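Local coordinates for ABC transporter (Caldanaerobius, PDB 4G68), which probably serves as the extracellular solute-binding protein of an ABC transporter, capturing xylan-derived sugars for uptake by a thermophilic bacterium, at residues T174-K186 / Q240-D252. Sequence-based numbering, arbitrary orientation.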
loop_
_atom_site.group_PDB
_atom_site.type_symbol
_atom_site.label_atom_id
_atom_site.label_comp_id
_atom_site.label_asym_id
_atom_site.label_seq_id
_atom_site.Cartn_x
_atom_site.Cartn_y
_atom_site.Cartn_z
ATOM N N THR C 174 6.059 -19.220 -10.594
ATOM C CA THR C 174 7.455 -18.811 -10.814
ATOM C C THR C 174 7.434 -17.689 -11.853
ATOM O O THR C 174 6.448 -17.538 -12.611
ATOM C CB THR C 174 8.413 -19.930 -11.377
ATOM O OG1 THR C 174 8.230 -20.060 -12.791
ATOM C CG2 THR C 174 8.240 -21.256 -10.720
ATOM N N PHE C 175 8.489 -16.884 -11.882
ATOM C CA PHE C 175 8.558 -15.813 -12.867
ATOM C C PHE C 175 8.367 -16.268 -14.300
ATOM O O PHE C 175 7.445 -15.752 -15.000
ATOM C CB PHE C 175 9.800 -14.942 -12.726
ATOM C CG PHE C 175 9.619 -13.617 -13.407
ATOM C CD1 PHE C 175 8.879 -12.590 -12.803
ATOM C CD2 PHE C 175 10.134 -13.419 -14.653
ATOM C CE1 PHE C 175 8.706 -11.368 -13.453
ATOM C CE2 PHE C 175 9.976 -12.216 -15.303
ATOM C CZ PHE C 175 9.263 -11.185 -14.706
ATOM N N SER C 176 9.128 -17.305 -14.657
ATOM C CA SER C 176 9.090 -17.925 -15.990
ATOM C C SER C 176 7.661 -18.269 -16.345
ATOM O O SER C 176 7.232 -17.955 -17.463
ATOM C CB SER C 176 9.981 -19.183 -16.050
ATOM O OG SER C 176 11.336 -18.794 -16.101
ATOM N N GLU C 177 6.911 -18.861 -15.383
ATOM C CA GLU C 177 5.511 -19.210 -15.613
ATOM C C GLU C 177 4.637 -17.958 -15.858
ATOM O O GLU C 177 3.714 -17.976 -16.692
ATOM C CB GLU C 177 4.926 -20.060 -14.466
ATOM C CG GLU C 177 5.583 -21.430 -14.329
ATOM C CD GLU C 177 5.138 -22.238 -13.145
ATOM O OE1 GLU C 177 4.666 -21.695 -12.117
ATOM O OE2 GLU C 177 5.266 -23.456 -13.206
ATOM N N LEU C 178 4.933 -16.885 -15.120
ATOM C CA LEU C 178 4.242 -15.610 -15.279
ATOM C C LEU C 178 4.439 -15.066 -16.683
ATOM O O LEU C 178 3.467 -14.666 -17.309
ATOM C CB LEU C 178 4.611 -14.584 -14.185
ATOM C CG LEU C 178 4.070 -13.163 -14.336
ATOM C CD1 LEU C 178 2.572 -13.148 -14.231
ATOM C CD2 LEU C 178 4.640 -12.250 -13.281
ATOM N N ILE C 179 5.675 -15.087 -17.204
ATOM C CA ILE C 179 5.900 -14.599 -18.600
ATOM C C ILE C 179 5.117 -15.399 -19.630
ATOM O O ILE C 179 4.565 -14.813 -20.568
ATOM C CB ILE C 179 7.428 -14.547 -19.014
ATOM C CG1 ILE C 179 8.235 -13.580 -18.123
ATOM C CG2 ILE C 179 7.575 -14.127 -20.493
ATOM C CD1 ILE C 179 7.878 -12.094 -18.295
ATOM N N ASP C 180 5.116 -16.732 -19.505
ATOM C CA ASP C 180 4.352 -17.568 -20.433
ATOM C C ASP C 180 2.816 -17.358 -20.361
ATOM O O ASP C 180 2.147 -17.255 -21.418
ATOM C CB ASP C 180 4.689 -19.063 -20.295
ATOM C CG ASP C 180 3.927 -19.901 -21.309
ATOM O OD1 ASP C 180 3.969 -19.521 -22.531
ATOM O OD2 ASP C 180 3.249 -20.884 -20.909
ATOM N N ALA C 181 2.271 -17.298 -19.131
ATOM C CA ALA C 181 0.862 -16.948 -18.927
ATOM C C ALA C 181 0.538 -15.623 -19.607
ATOM O O ALA C 181 -0.479 -15.509 -20.295
ATOM C CB ALA C 181 0.502 -16.873 -17.440
ATOM N N ILE C 182 1.386 -14.625 -19.409
ATOM C CA ILE C 182 1.165 -13.301 -20.009
ATOM C C ILE C 182 1.167 -13.507 -21.525
ATOM O O ILE C 182 0.251 -13.059 -22.213
ATOM C CB ILE C 182 2.296 -12.293 -19.627
ATOM C CG1 ILE C 182 2.229 -11.929 -18.111
ATOM C CG2 ILE C 182 2.351 -11.093 -20.603
ATOM C CD1 ILE C 182 3.489 -11.262 -17.616
ATOM N N LYS C 183 2.191 -14.207 -22.044
ATOM C CA LYS C 183 2.195 -14.472 -23.506
ATOM C C LYS C 183 0.936 -15.203 -24.013
ATOM O O LYS C 183 0.426 -14.852 -25.106
ATOM C CB LYS C 183 3.409 -15.266 -23.868
ATOM C CG LYS C 183 4.625 -14.384 -23.982
ATOM C CD LYS C 183 5.871 -15.220 -24.091
ATOM C CE LYS C 183 7.066 -14.316 -24.267
ATOM N NZ LYS C 183 8.352 -15.118 -24.269
ATOM N N THR C 184 0.487 -16.218 -23.242
ATOM C CA THR C 184 -0.705 -17.023 -23.582
ATOM C C THR C 184 -1.948 -16.156 -23.617
ATOM O O THR C 184 -2.638 -16.120 -24.636
ATOM C CB THR C 184 -0.871 -18.278 -22.661
ATOM O OG1 THR C 184 0.347 -19.060 -22.701
ATOM C CG2 THR C 184 -2.052 -19.179 -23.105
ATOM N N PHE C 185 -2.205 -15.396 -22.545
ATOM C CA PHE C 185 -3.371 -14.503 -22.533
ATOM C C PHE C 185 -3.382 -13.491 -23.649
ATOM O O PHE C 185 -4.417 -13.225 -24.262
ATOM C CB PHE C 185 -3.511 -13.764 -21.196
ATOM C CG PHE C 185 -4.061 -14.633 -20.096
ATOM C CD1 PHE C 185 -5.362 -15.184 -20.196
ATOM C CD2 PHE C 185 -3.301 -14.896 -18.946
ATOM C CE1 PHE C 185 -5.881 -15.979 -19.175
ATOM C CE2 PHE C 185 -3.831 -15.688 -17.922
ATOM C CZ PHE C 185 -5.114 -16.230 -18.037
ATOM N N LYS C 186 -2.218 -12.935 -23.922
ATOM C CA LYS C 186 -2.105 -11.928 -24.962
ATOM C C LYS C 186 -2.509 -12.514 -26.283
ATOM O O LYS C 186 -3.187 -11.839 -27.048
ATOM C CB LYS C 186 -0.670 -11.412 -25.004
ATOM C CG LYS C 186 -0.333 -10.469 -26.151
ATOM C CD LYS C 186 -1.045 -9.133 -26.025
ATOM C CE LYS C 186 -0.369 -8.036 -26.848
ATOM N NZ LYS C 186 -1.095 -6.737 -26.679
ATOM N N GLN C 240 15.420 -5.205 -15.760
ATOM C CA GLN C 240 15.345 -6.059 -16.943
ATOM C C GLN C 240 14.045 -6.899 -16.887
ATOM O O GLN C 240 13.267 -6.885 -17.834
ATOM C CB GLN C 240 16.588 -6.950 -17.086
ATOM C CG GLN C 240 16.592 -7.815 -18.351
ATOM C CD GLN C 240 16.368 -6.995 -19.591
ATOM O OE1 GLN C 240 17.241 -6.245 -20.022
ATOM N NE2 GLN C 240 15.177 -7.106 -20.158
ATOM N N LYS C 241 13.809 -7.593 -15.776
ATOM C CA LYS C 241 12.548 -8.367 -15.645
ATOM C C LYS C 241 11.222 -7.599 -15.719
ATOM O O LYS C 241 10.203 -8.196 -16.109
ATOM C CB LYS C 241 12.554 -9.231 -14.391
ATOM C CG LYS C 241 13.677 -10.250 -14.364
ATOM C CD LYS C 241 13.073 -11.587 -14.082
ATOM C CE LYS C 241 14.028 -12.745 -14.314
ATOM N NZ LYS C 241 14.994 -12.888 -13.196
ATOM N N LEU C 242 11.193 -6.325 -15.293
ATOM C CA LEU C 242 9.979 -5.500 -15.421
ATOM C C LEU C 242 9.694 -5.258 -16.934
ATOM O O LEU C 242 8.528 -5.379 -17.409
ATOM C CB LEU C 242 10.204 -4.148 -14.715
ATOM C CG LEU C 242 9.174 -3.490 -13.770
ATOM C CD1 LEU C 242 9.085 -1.994 -14.106
ATOM C CD2 LEU C 242 7.795 -4.095 -13.865
ATOM N N GLN C 243 10.763 -4.923 -17.677
ATOM C CA GLN C 243 10.680 -4.671 -19.157
ATOM C C GLN C 243 10.257 -5.930 -19.966
ATOM O O GLN C 243 9.525 -5.841 -20.975
ATOM C CB GLN C 243 11.981 -3.985 -19.729
ATOM C CG GLN C 243 12.149 -2.531 -19.206
ATOM C CD GLN C 243 13.078 -1.644 -20.043
ATOM O OE1 GLN C 243 12.856 -0.408 -20.233
ATOM N NE2 GLN C 243 14.109 -2.281 -20.593
ATOM N N ASP C 244 10.744 -7.088 -19.519
ATOM C CA ASP C 244 10.267 -8.404 -19.965
ATOM C C ASP C 244 8.734 -8.549 -19.922
ATOM O O ASP C 244 8.089 -9.035 -20.885
ATOM C CB ASP C 244 10.938 -9.477 -19.109
ATOM C CG ASP C 244 12.428 -9.600 -19.422
ATOM O OD1 ASP C 244 12.862 -8.886 -20.345
ATOM O OD2 ASP C 244 13.138 -10.405 -18.776
ATOM N N MET C 245 8.124 -8.098 -18.829
ATOM C CA MET C 245 6.659 -8.102 -18.760
ATOM C C MET C 245 6.088 -7.102 -19.755
ATOM O O MET C 245 5.062 -7.359 -20.376
ATOM C CB MET C 245 6.172 -7.748 -17.336
ATOM C CG MET C 245 6.657 -8.693 -16.231
ATOM S SD MET C 245 6.099 -8.168 -14.587
ATOM C CE MET C 245 4.312 -7.919 -14.915
ATOM N N VAL C 246 6.730 -5.941 -19.891
ATOM C CA VAL C 246 6.257 -4.930 -20.871
ATOM C C VAL C 246 6.268 -5.527 -22.291
ATOM O O VAL C 246 5.205 -5.589 -22.972
ATOM C CB VAL C 246 7.061 -3.586 -20.825
ATOM C CG1 VAL C 246 6.554 -2.628 -21.881
ATOM C CG2 VAL C 246 6.945 -2.894 -19.456
ATOM N N ASN C 247 7.451 -6.008 -22.690
ATOM C CA ASN C 247 7.705 -6.630 -23.957
ATOM C C ASN C 247 6.905 -7.904 -24.253
ATOM O O ASN C 247 6.638 -8.179 -25.425
ATOM C CB ASN C 247 9.194 -6.958 -24.108
ATOM C CG ASN C 247 10.077 -5.734 -24.030
ATOM O OD1 ASN C 247 9.661 -4.630 -24.361
ATOM N ND2 ASN C 247 11.302 -5.928 -23.561
ATOM N N ALA C 248 6.577 -8.677 -23.206
ATOM C CA ALA C 248 5.689 -9.847 -23.299
ATOM C C ALA C 248 4.275 -9.411 -23.534
ATOM O O ALA C 248 3.484 -10.229 -23.943
ATOM C CB ALA C 248 5.751 -10.672 -22.045
ATOM N N GLY C 249 3.978 -8.132 -23.252
ATOM C CA GLY C 249 2.659 -7.514 -23.504
ATOM C C GLY C 249 1.727 -7.744 -22.312
ATOM O O GLY C 249 0.519 -7.968 -22.482
ATOM N N ALA C 250 2.299 -7.715 -21.106
ATOM C CA ALA C 250 1.477 -7.706 -19.884
ATOM C C ALA C 250 0.412 -6.588 -19.812
ATOM O O ALA C 250 -0.630 -6.789 -19.205
ATOM C CB ALA C 250 2.362 -7.680 -18.657
ATOM N N PHE C 251 0.652 -5.423 -20.432
ATOM C CA PHE C 251 -0.194 -4.236 -20.180
ATOM C C PHE C 251 -0.930 -3.745 -21.411
ATOM O O PHE C 251 -0.395 -3.807 -22.515
ATOM C CB PHE C 251 0.602 -3.102 -19.467
ATOM C CG PHE C 251 1.487 -3.629 -18.318
ATOM C CD1 PHE C 251 0.912 -4.055 -17.088
ATOM C CD2 PHE C 251 2.896 -3.746 -18.476
ATOM C CE1 PHE C 251 1.717 -4.601 -16.088
ATOM C CE2 PHE C 251 3.687 -4.273 -17.471
ATOM C CZ PHE C 251 3.119 -4.699 -16.281
ATOM N N ASP C 252 -2.142 -3.244 -21.234
ATOM C CA ASP C 252 -2.869 -2.596 -22.321
ATOM C C ASP C 252 -2.035 -1.436 -22.886
ATOM O O ASP C 252 -1.263 -0.815 -22.163
ATOM C CB ASP C 252 -4.198 -2.048 -21.839
ATOM C CG ASP C 252 -5.300 -3.112 -21.777
ATOM O OD1 ASP C 252 -5.435 -3.969 -22.699
ATOM O OD2 ASP C 252 -6.068 -3.069 -20.786
#
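Lys-241 lays its aliphatic chain over one face of the Phe-175 ring, and can be followed outward atom by atom. Its CB lies 3.8 Å from Phe-175 CZ; a bend at chi2 (-128°) then carries CD over the ring, 3.7 Å from the centroid, as a CH-pi contact. CE passes CD2 of the ring, and NZ leaves it for a salt bridge with Glu-214. Lysine suits this place because its methylenes can cover an aromatic face while its charge finds a carboxylate beyond.

In Phe-175, CG stands trans to the backbone N (chi1 -160°), which points the ring at the second helix, where CZ also meets Met-245 CG at 3.9 Å. With an alanine here the ring would be gone, and the Lys-241 methylenes and Met-245 CG would probably face a gap. One turn on, Ile-179 CD1 settles 4.2 Å from Met-245 CG. Further along, Ile-182 CG2 packs 3.7 Å from Ala-248 CB, while its CD1 meets Ala-250 CB; such small residues let the branched chain come close to the backbone. Between the two alanines, Gly-249 forms the Schellman motif at the close of the last turn, its positive phi easily adopted without a side chain.

Helices 175-186 and 240-248 run nearly parallel, their axes coming within 9.7 Å at a crossing angle of -18°, with helix 201-215 touching Lys-241 and Met-245 and helix 398-412 covering Leu-242 and Val-246.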